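11R-lipoxygenase (Gersemia fruticosa, PDB 3VF1) is a calcium-dependent, non-heme iron lipoxygenase that probably adds molecular oxygen to polyunsaturated fatty acids as part of lipid metabolism. Local coordinates at residues Asp170-Val174 / Arg436-Pro441; Tyr465-Phe470 / Gly538-Gly542; Leu177-Val181 / Leu398-Pro402. All coordinates share one frame; numbering follows the deposited sequence.

Interaction 1 of 3, residues Asp170-Val174 / Arg436-Pro441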
loop_
_atom_site.group_PDB
_atom_site.type_symbol
_atom_site.label_atom_id
_atom_site.label_comp_id
_atom_site.label_asym_id
_atom_site.label_seq_id
_atom_site.Cartn_x
_atom_site.Cartn_y
_atom_site.Cartn_z
ATOM N N ASP A 170 -16.733 14.174 -0.593
ATOM C CA ASP A 170 -16.553 14.503 0.817
ATOM C C ASP A 170 -15.683 15.753 0.950
ATOM O O ASP A 170 -14.490 15.715 0.646
ATOM C CB ASP A 170 -15.895 13.332 1.550
ATOM C CG ASP A 170 -15.757 13.576 3.043
ATOM O OD1 ASP A 170 -15.853 14.745 3.471
ATOM O OD2 ASP A 170 -15.545 12.595 3.788
ATOM N N PRO A 171 -16.274 16.866 1.416
ATOM C CA PRO A 171 -15.559 18.149 1.452
ATOM C C PRO A 171 -14.231 18.092 2.202
ATOM O O PRO A 171 -13.329 18.875 1.902
ATOM C CB PRO A 171 -16.542 19.084 2.173
ATOM C CG PRO A 171 -17.497 18.187 2.882
ATOM C CD PRO A 171 -17.606 16.962 2.034
ATOM N N ARG A 172 -14.112 17.181 3.160
ATOM C CA ARG A 172 -12.881 17.048 3.929
ATOM C C ARG A 172 -11.686 16.716 3.037
ATOM O O ARG A 172 -10.551 17.051 3.370
ATOM C CB ARG A 172 -13.030 15.961 4.997
ATOM C CG ARG A 172 -13.988 16.307 6.124
ATOM C CD ARG A 172 -14.024 15.207 7.177
ATOM N NE ARG A 172 -14.467 13.933 6.617
ATOM C CZ ARG A 172 -14.501 12.786 7.289
ATOM N NH1 ARG A 172 -14.115 12.736 8.559
ATOM N NH2 ARG A 172 -14.922 11.682 6.690
ATOM N N TYR A 173 -11.941 16.066 1.903
ATOM C CA TYR A 173 -10.859 15.501 1.099
ATOM C C TYR A 173 -10.904 15.849 -0.391
ATOM O O TYR A 173 -10.232 15.202 -1.194
ATOM C CB TYR A 173 -10.859 13.980 1.252
ATOM C CG TYR A 173 -10.809 13.523 2.691
ATOM C CD1 TYR A 173 -9.663 13.705 3.454
ATOM C CD2 TYR A 173 -11.905 12.911 3.287
ATOM C CE1 TYR A 173 -9.608 13.294 4.770
ATOM C CE2 TYR A 173 -11.860 12.495 4.606
ATOM C CZ TYR A 173 -10.709 12.689 5.341
ATOM O OH TYR A 173 -10.656 12.281 6.654
ATOM N N VAL A 174 -11.677 16.864 -0.767
ATOM C CA VAL A 174 -11.789 17.231 -2.181
ATOM C C VAL A 174 -10.662 18.145 -2.657
ATOM O O VAL A 174 -10.457 18.298 -3.860
ATOM C CB VAL A 174 -13.138 17.921 -2.513
ATOM C CG1 VAL A 174 -14.290 16.936 -2.395
ATOM C CG2 VAL A 174 -13.362 19.150 -1.635
ATOM N N ARG A 436 -10.354 7.375 6.131
ATOM C CA ARG A 436 -10.924 8.713 6.051
ATOM C C ARG A 436 -11.762 9.062 7.280
ATOM O O ARG A 436 -12.111 10.223 7.488
ATOM C CB ARG A 436 -11.767 8.862 4.781
ATOM C CG ARG A 436 -10.964 9.269 3.556
ATOM C CD ARG A 436 -11.857 9.506 2.349
ATOM N NE ARG A 436 -12.303 8.256 1.739
ATOM C CZ ARG A 436 -11.602 7.561 0.845
ATOM N NH1 ARG A 436 -10.408 7.981 0.446
ATOM N NH2 ARG A 436 -12.096 6.436 0.348
ATOM N N ASN A 437 -12.082 8.060 8.093
ATOM C CA ASN A 437 -12.871 8.285 9.300
ATOM C C ASN A 437 -12.090 8.069 10.597
ATOM O O ASN A 437 -12.327 8.763 11.583
ATOM C CB ASN A 437 -14.108 7.382 9.298
ATOM C CG ASN A 437 -15.053 7.687 8.149
ATOM O OD1 ASN A 437 -15.142 8.823 7.686
ATOM N ND2 ASN A 437 -15.766 6.667 7.685
ATOM N N ASP A 438 -11.162 7.116 10.595
ATOM C CA ASP A 438 -10.520 6.679 11.836
ATOM C C ASP A 438 -9.000 6.865 11.879
ATOM O O ASP A 438 -8.376 6.622 12.911
ATOM C CB ASP A 438 -10.858 5.207 12.094
ATOM C CG ASP A 438 -12.326 4.992 12.408
ATOM O OD1 ASP A 438 -13.148 5.871 12.070
ATOM O OD2 ASP A 438 -12.662 3.941 12.994
ATOM N N LEU A 439 -8.402 7.296 10.773
ATOM C CA LEU A 439 -6.956 7.489 10.725
ATOM C C LEU A 439 -6.584 8.944 10.472
ATOM O O LEU A 439 -5.866 9.562 11.258
ATOM C CB LEU A 439 -6.338 6.622 9.628
ATOM C CG LEU A 439 -6.280 5.114 9.871
ATOM C CD1 LEU A 439 -5.747 4.407 8.631
ATOM C CD2 LEU A 439 -5.419 4.788 11.082
ATOM N N ILE A 440 -7.087 9.483 9.368
ATOM C CA ILE A 440 -6.657 10.783 8.874
ATOM C C ILE A 440 -7.298 11.969 9.601
ATOM O O ILE A 440 -6.612 12.939 9.926
ATOM C CB ILE A 440 -6.947 10.906 7.367
ATOM C CG1 ILE A 440 -6.273 9.760 6.610
ATOM C CG2 ILE A 440 -6.469 12.249 6.842
ATOM C CD1 ILE A 440 -6.610 9.709 5.136
ATOM N N PRO A 441 -8.613 11.902 9.862
ATOM C CA PRO A 441 -9.284 13.084 10.412
ATOM C C PRO A 441 -8.891 13.368 11.858
ATOM O O PRO A 441 -8.185 12.570 12.475
ATOM C CB PRO A 441 -10.763 12.708 10.332
ATOM C CG PRO A 441 -10.771 11.232 10.464
ATOM C CD PRO A 441 -9.517 10.740 9.794
#

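Interaction 2 of 3, residues Tyr465-Phe470 / Gly538-Gly542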
loop_
_atom_site.group_PDB
_atom_site.type_symbol
_atom_site.label_atom_id
_atom_site.label_comp_id
_atom_site.label_asym_id
_atom_site.label_seq_id
_atom_site.Cartn_x
_atom_site.Cartn_y
_atom_site.Cartn_z
ATOM N N TYR A 465 1.040 16.687 -2.256
ATOM C CA TYR A 465 0.253 16.386 -3.445
ATOM C C TYR A 465 0.328 17.519 -4.461
ATOM O O TYR A 465 0.467 17.280 -5.657
ATOM C CB TYR A 465 -1.208 16.118 -3.078
ATOM C CG TYR A 465 -2.051 15.709 -4.264
ATOM C CD1 TYR A 465 -2.026 14.405 -4.743
ATOM C CD2 TYR A 465 -2.864 16.627 -4.913
ATOM C CE1 TYR A 465 -2.788 14.028 -5.831
ATOM C CE2 TYR A 465 -3.631 16.259 -6.000
ATOM C CZ TYR A 465 -3.589 14.959 -6.454
ATOM O OH TYR A 465 -4.351 14.588 -7.537
ATOM N N ARG A 466 0.239 18.755 -3.983
ATOM C CA ARG A 466 0.289 19.918 -4.864
ATOM C C ARG A 466 1.491 19.889 -5.806
ATOM O O ARG A 466 1.444 20.470 -6.888
ATOM C CB ARG A 466 0.313 21.213 -4.050
ATOM C CG ARG A 466 -1.049 21.655 -3.546
ATOM C CD ARG A 466 -1.042 23.116 -3.124
ATOM N NE ARG A 466 -0.246 23.354 -1.922
ATOM C CZ ARG A 466 -0.697 23.205 -0.679
ATOM N NH1 ARG A 466 -1.944 22.804 -0.457
ATOM N NH2 ARG A 466 0.103 23.452 0.349
ATOM N N SER A 467 2.562 19.214 -5.397
ATOM C CA SER A 467 3.796 19.202 -6.176
ATOM C C SER A 467 4.143 17.830 -6.751
ATOM O O SER A 467 5.122 17.694 -7.486
ATOM C CB SER A 467 4.962 19.689 -5.311
ATOM O OG SER A 467 4.797 21.046 -4.939
ATOM N N VAL A 468 3.349 16.816 -6.427
ATOM C CA VAL A 468 3.679 15.455 -6.836
ATOM C C VAL A 468 3.342 15.193 -8.299
ATOM O O VAL A 468 2.344 15.691 -8.819
ATOM C CB VAL A 468 2.952 14.403 -5.969
ATOM C CG1 VAL A 468 1.477 14.311 -6.348
ATOM C CG2 VAL A 468 3.618 13.047 -6.118
ATOM N N THR A 469 4.197 14.420 -8.960
ATOM C CA THR A 469 3.900 13.892 -10.285
ATOM C C THR A 469 4.279 12.418 -10.302
ATOM O O THR A 469 4.908 11.924 -9.369
ATOM C CB THR A 469 4.674 14.628 -11.397
ATOM O OG1 THR A 469 6.008 14.112 -11.482
ATOM C CG2 THR A 469 4.718 16.126 -11.129
ATOM N N PHE A 470 3.903 11.716 -11.364
ATOM C CA PHE A 470 4.178 10.286 -11.455
ATOM C C PHE A 470 5.634 9.987 -11.812
ATOM O O PHE A 470 6.048 8.827 -11.819
ATOM C CB PHE A 470 3.232 9.617 -12.454
ATOM C CG PHE A 470 2.010 9.021 -11.817
ATOM C CD1 PHE A 470 0.909 9.808 -11.522
ATOM C CD2 PHE A 470 1.969 7.674 -11.504
ATOM C CE1 PHE A 470 -0.216 9.259 -10.928
ATOM C CE2 PHE A 470 0.849 7.119 -10.910
ATOM C CZ PHE A 470 -0.245 7.914 -10.623
ATOM N N GLY A 538 -9.171 11.175 -11.273
ATOM C CA GLY A 538 -8.313 10.418 -10.381
ATOM C C GLY A 538 -7.205 11.249 -9.760
ATOM O O GLY A 538 -6.872 11.072 -8.586
ATOM N N TYR A 539 -6.633 12.158 -10.542
ATOM C CA TYR A 539 -5.487 12.935 -10.090
ATOM C C TYR A 539 -5.572 14.389 -10.531
ATOM O O TYR A 539 -4.815 14.821 -11.399
ATOM C CB TYR A 539 -4.195 12.306 -10.614
ATOM C CG TYR A 539 -4.038 10.854 -10.224
ATOM C CD1 TYR A 539 -3.544 10.502 -8.976
ATOM C CD2 TYR A 539 -4.394 9.839 -11.098
ATOM C CE1 TYR A 539 -3.403 9.177 -8.610
ATOM C CE2 TYR A 539 -4.256 8.510 -10.743
ATOM C CZ TYR A 539 -3.760 8.185 -9.498
ATOM O OH TYR A 539 -3.623 6.862 -9.140
ATOM N N PRO A 540 -6.496 15.152 -9.929
ATOM C CA PRO A 540 -6.612 16.584 -10.227
ATOM C C PRO A 540 -5.302 17.315 -9.950
ATOM O O PRO A 540 -4.603 16.979 -8.994
ATOM C CB PRO A 540 -7.723 17.057 -9.280
ATOM C CG PRO A 540 -7.826 16.001 -8.230
ATOM C CD PRO A 540 -7.451 14.721 -8.895
ATOM N N ALA A 541 -4.979 18.300 -10.783
ATOM C CA ALA A 541 -3.688 18.977 -10.717
ATOM C C ALA A 541 -3.404 19.570 -9.340
ATOM O O ALA A 541 -2.261 19.567 -8.882
ATOM C CB ALA A 541 -3.613 20.061 -11.779
ATOM N N GLY A 542 -4.442 20.078 -8.685
ATOM C CA GLY A 542 -4.282 20.723 -7.394
ATOM C C GLY A 542 -4.241 22.233 -7.528
ATOM O O GLY A 542 -4.308 22.766 -8.636
#

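Interaction 3 of 3, residues Leu177-Val181 / Leu398-Pro402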
loop_
_atom_site.group_PDB
_atom_site.type_symbol
_atom_site.label_atom_id
_atom_site.label_comp_id
_atom_site.label_asym_id
_atom_site.label_seq_id
_atom_site.Cartn_x
_atom_site.Cartn_y
_atom_site.Cartn_z
ATOM N N LEU A 177 -5.894 16.661 -3.139
ATOM C CA LEU A 177 -5.716 15.239 -2.873
ATOM C C LEU A 177 -6.190 14.418 -4.067
ATOM O O LEU A 177 -6.941 14.914 -4.908
ATOM C CB LEU A 177 -6.491 14.825 -1.619
ATOM C CG LEU A 177 -5.958 15.343 -0.280
ATOM C CD1 LEU A 177 -6.912 14.981 0.847
ATOM C CD2 LEU A 177 -4.568 14.788 0.003
ATOM N N PRO A 178 -5.749 13.154 -4.147
ATOM C CA PRO A 178 -6.214 12.269 -5.220
ATOM C C PRO A 178 -7.712 12.018 -5.112
ATOM O O PRO A 178 -8.282 12.180 -4.033
ATOM C CB PRO A 178 -5.447 10.965 -4.962
ATOM C CG PRO A 178 -4.311 11.334 -4.068
ATOM C CD PRO A 178 -4.797 12.482 -3.248
ATOM N N GLY A 179 -8.342 11.631 -6.216
ATOM C CA GLY A 179 -9.745 11.267 -6.190
ATOM C C GLY A 179 -9.947 10.042 -5.322
ATOM O O GLY A 179 -8.990 9.333 -5.007
ATOM N N PHE A 180 -11.189 9.789 -4.928
ATOM C CA PHE A 180 -11.497 8.645 -4.081
ATOM C C PHE A 180 -12.926 8.177 -4.318
ATOM O O PHE A 180 -13.726 8.890 -4.920
ATOM C CB PHE A 180 -11.290 9.001 -2.607
ATOM C CG PHE A 180 -12.054 10.217 -2.160
ATOM C CD1 PHE A 180 -11.605 11.489 -2.476
ATOM C CD2 PHE A 180 -13.214 10.087 -1.412
ATOM C CE1 PHE A 180 -12.303 12.610 -2.064
ATOM C CE2 PHE A 180 -13.915 11.204 -0.994
ATOM C CZ PHE A 180 -13.460 12.468 -1.320
ATOM N N VAL A 181 -13.239 6.972 -3.853
ATOM C CA VAL A 181 -14.575 6.415 -4.029
ATOM C C VAL A 181 -15.570 7.128 -3.124
ATOM O O VAL A 181 -15.211 7.602 -2.045
ATOM C CB VAL A 181 -14.610 4.907 -3.707
ATOM C CG1 VAL A 181 -14.470 4.674 -2.207
ATOM C CG2 VAL A 181 -15.899 4.287 -4.223
ATOM N N LEU A 398 -3.680 6.562 -0.705
ATOM C CA LEU A 398 -4.524 7.513 -1.425
ATOM C C LEU A 398 -4.191 7.620 -2.917
ATOM O O LEU A 398 -5.091 7.753 -3.743
ATOM C CB LEU A 398 -4.444 8.894 -0.770
ATOM C CG LEU A 398 -4.877 8.945 0.699
ATOM C CD1 LEU A 398 -4.891 10.378 1.207
ATOM C CD2 LEU A 398 -6.240 8.297 0.895
ATOM N N MET A 399 -2.910 7.559 -3.262
ATOM C CA MET A 399 -2.496 7.708 -4.657
ATOM C C MET A 399 -2.866 6.497 -5.514
ATOM O O MET A 399 -2.946 6.601 -6.738
ATOM C CB MET A 399 -0.988 7.967 -4.744
ATOM C CG MET A 399 -0.586 9.402 -4.426
ATOM S SD MET A 399 -1.115 10.580 -5.690
ATOM C CE MET A 399 -0.020 10.159 -7.045
ATOM N N MET A 400 -3.097 5.354 -4.879
ATOM C CA MET A 400 -3.420 4.134 -5.616
ATOM C C MET A 400 -4.922 3.879 -5.715
ATOM O O MET A 400 -5.364 3.119 -6.574
ATOM C CB MET A 400 -2.742 2.922 -4.971
ATOM C CG MET A 400 -1.237 2.854 -5.182
ATOM S SD MET A 400 -0.770 2.825 -6.921
ATOM C CE MET A 400 -0.250 4.520 -7.165
ATOM N N GLU A 401 -5.707 4.508 -4.847
ATOM C CA GLU A 401 -7.146 4.259 -4.816
ATOM C C GLU A 401 -7.830 4.581 -6.150
ATOM O O GLU A 401 -8.692 3.827 -6.603
ATOM C CB GLU A 401 -7.811 5.046 -3.685
ATOM C CG GLU A 401 -9.282 4.711 -3.493
ATOM C CD GLU A 401 -9.930 5.528 -2.395
ATOM O OE1 GLU A 401 -9.197 6.179 -1.618
ATOM O OE2 GLU A 401 -11.176 5.520 -2.308
ATOM N N PRO A 402 -7.450 5.703 -6.782
ATOM C CA PRO A 402 -8.074 6.105 -8.048
ATOM C C PRO A 402 -8.059 5.011 -9.117
ATOM O O PRO A 402 -8.986 4.944 -9.922
ATOM C CB PRO A 402 -7.221 7.293 -8.492
ATOM C CG PRO A 402 -6.696 7.862 -7.228
ATOM C CD PRO A 402 -6.460 6.693 -6.324
HETATM O O HOH W 1 -7.382 8.584 -2.667
#

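Interaction 1 of 3, residues Asp170-Val174 / Arg436-Pro441
Y173 lays its ring against the aliphatic chain of R436 and sends its hydroxyl to the backbone carbonyl of the same arginine. R436 CG sits over the ring face, offset toward the rim and 3.5 Å from Y173 CE2, in a CH-pi contact; CB and CD pack alongside, on CE2 and CD2. Y173 OH donates to R436 O at 2.7 Å, tilted 25° from the carbonyl plane. R172 CB lies on the opposite face, so the ring is held between two arginine side chains, while I440 CG2 meets its edge, 3.9 Å from Y173 CE1. The accepting carbonyl belongs to the C-terminal part of helix 428-438 in the lipoxygenase domain; the approaching loop is folded by an Asx turn, in which D170 OD1 takes R172 N. From this turn R172, bent at chi3 (-60°), brings its guanidinium over Y173 OH. Its NH2 forms a salt bridge with D170 OD2 at 3.1 Å and also donates to N437 OD1 at 3.0 Å, both acceptors lying in the guanidinium plane, which limits its rotation. P441 CB packs 3.8 Å from R172 NH1. The guanidinium of R436 turns away to E401, and N437 ND2 bonds to E184 O.

Interaction 2 of 3, residues Tyr465-Phe470 / Gly538-Gly542
F470 drives the edge of its ring into the face of Y539, a T-shaped stack with centroids 5.1 Å apart and planes at 89°. F470 CE1 stands over the centre of the tyrosine ring, and F470 CZ comes within 3.7 Å of Y539 CZ. The second tyrosine works through its hydroxyl: with CG anti to the backbone N (chi1 -176°), the Y465 ring reaches across to 538-542, and its OH donates to P540 O at 2.8 Å. The acceptor lies near the plane of the Y465 ring. The same hydroxyl rests 3.4 Å from P540 CD and 3.8 Å from Y539 CB, so it is wedged at the join of these two residues. Y539 itself, its CG turned beside the backbone N (chi1 -56°), presents its face to F470 while its OH bonds to M399 O. With an alanine in its place, the F470 edge would probably lose the face it leans on, and M399 O its hydroxyl donor. G542 closes the segment at backbone angles that call for glycine; a CB there would also come close to R466 CA. A type I turn from Y465 to V468 begins at the end of helix 456-465, and the loop 538-542 leaves the end of helix 525-538. K548 NZ ties the two loops by bonding to carbonyls of both, and helix 369-410 packs against Y465 and Y539 through M399, P402 and T403.

Interaction 3 of 3, residues Leu177-Val181 / Leu398-Pro402
E401 stretches from its helix to the backbone of V181, and its carboxylate carries the polar part of this buried contact. CB points toward 177-181, and CG, anti to the backbone N (chi1 -173°), continues an extended chain through chi2. CD then arrives beside the F180 backbone, 3.7 Å from F180 CB. Of the two oxygens, OE1 lies 3.6 Å from F180 CB and is also bonded by N432 ND2. OE2 accepts V181 N at 3.0 Å in a nearly straight bond (175°), the donor standing 48° out of the carboxylate plane, and brushes V181 CG1. R436 adds a salt bridge to OE2, so the buried carboxylate, probably charged, is met by an arginine, an amide and a backbone N-H. The supporting helix 369-410, which carries the iron ligands H392 and H397, is kinked here: P402 has no N-H to give to L398 O. That carbonyl instead faces P178 CB at 3.5 Å and a water placed to donate to both L398 O (2.7 Å) and G179 O, though more acceptors are in reach than it has protons. P178 fills the apolar side, its ring crossing M399 at about a right angle with CG 3.7 Å from M399 SD, and touching L398 CB. P402 CG packs against the G179 carbonyl, 3.5 Å from G179 O.

Interactions 1 and 3 draw on one loop between helices 148-164 and 208-213, whose 170-174 and 177-181 segments meet helices 428-438 and 369-410. Interaction 3 closes within the longer span bridged by interaction 1, and interaction 2 opens after both. The centres of interactions 1 and 3 lie about 12 Å apart. Those of interactions 2 and 3 are about 10 Å apart. Interactions 1 and 2, with centres about 18 Å apart, do not touch. Interaction 3 is therefore the middle piece, linked to interaction 2 also by a probable backbone bond from G179 N to G538 O. It lies on helix 369-410, which carries iron ligands; the other two reach that helix through R436 and Y539.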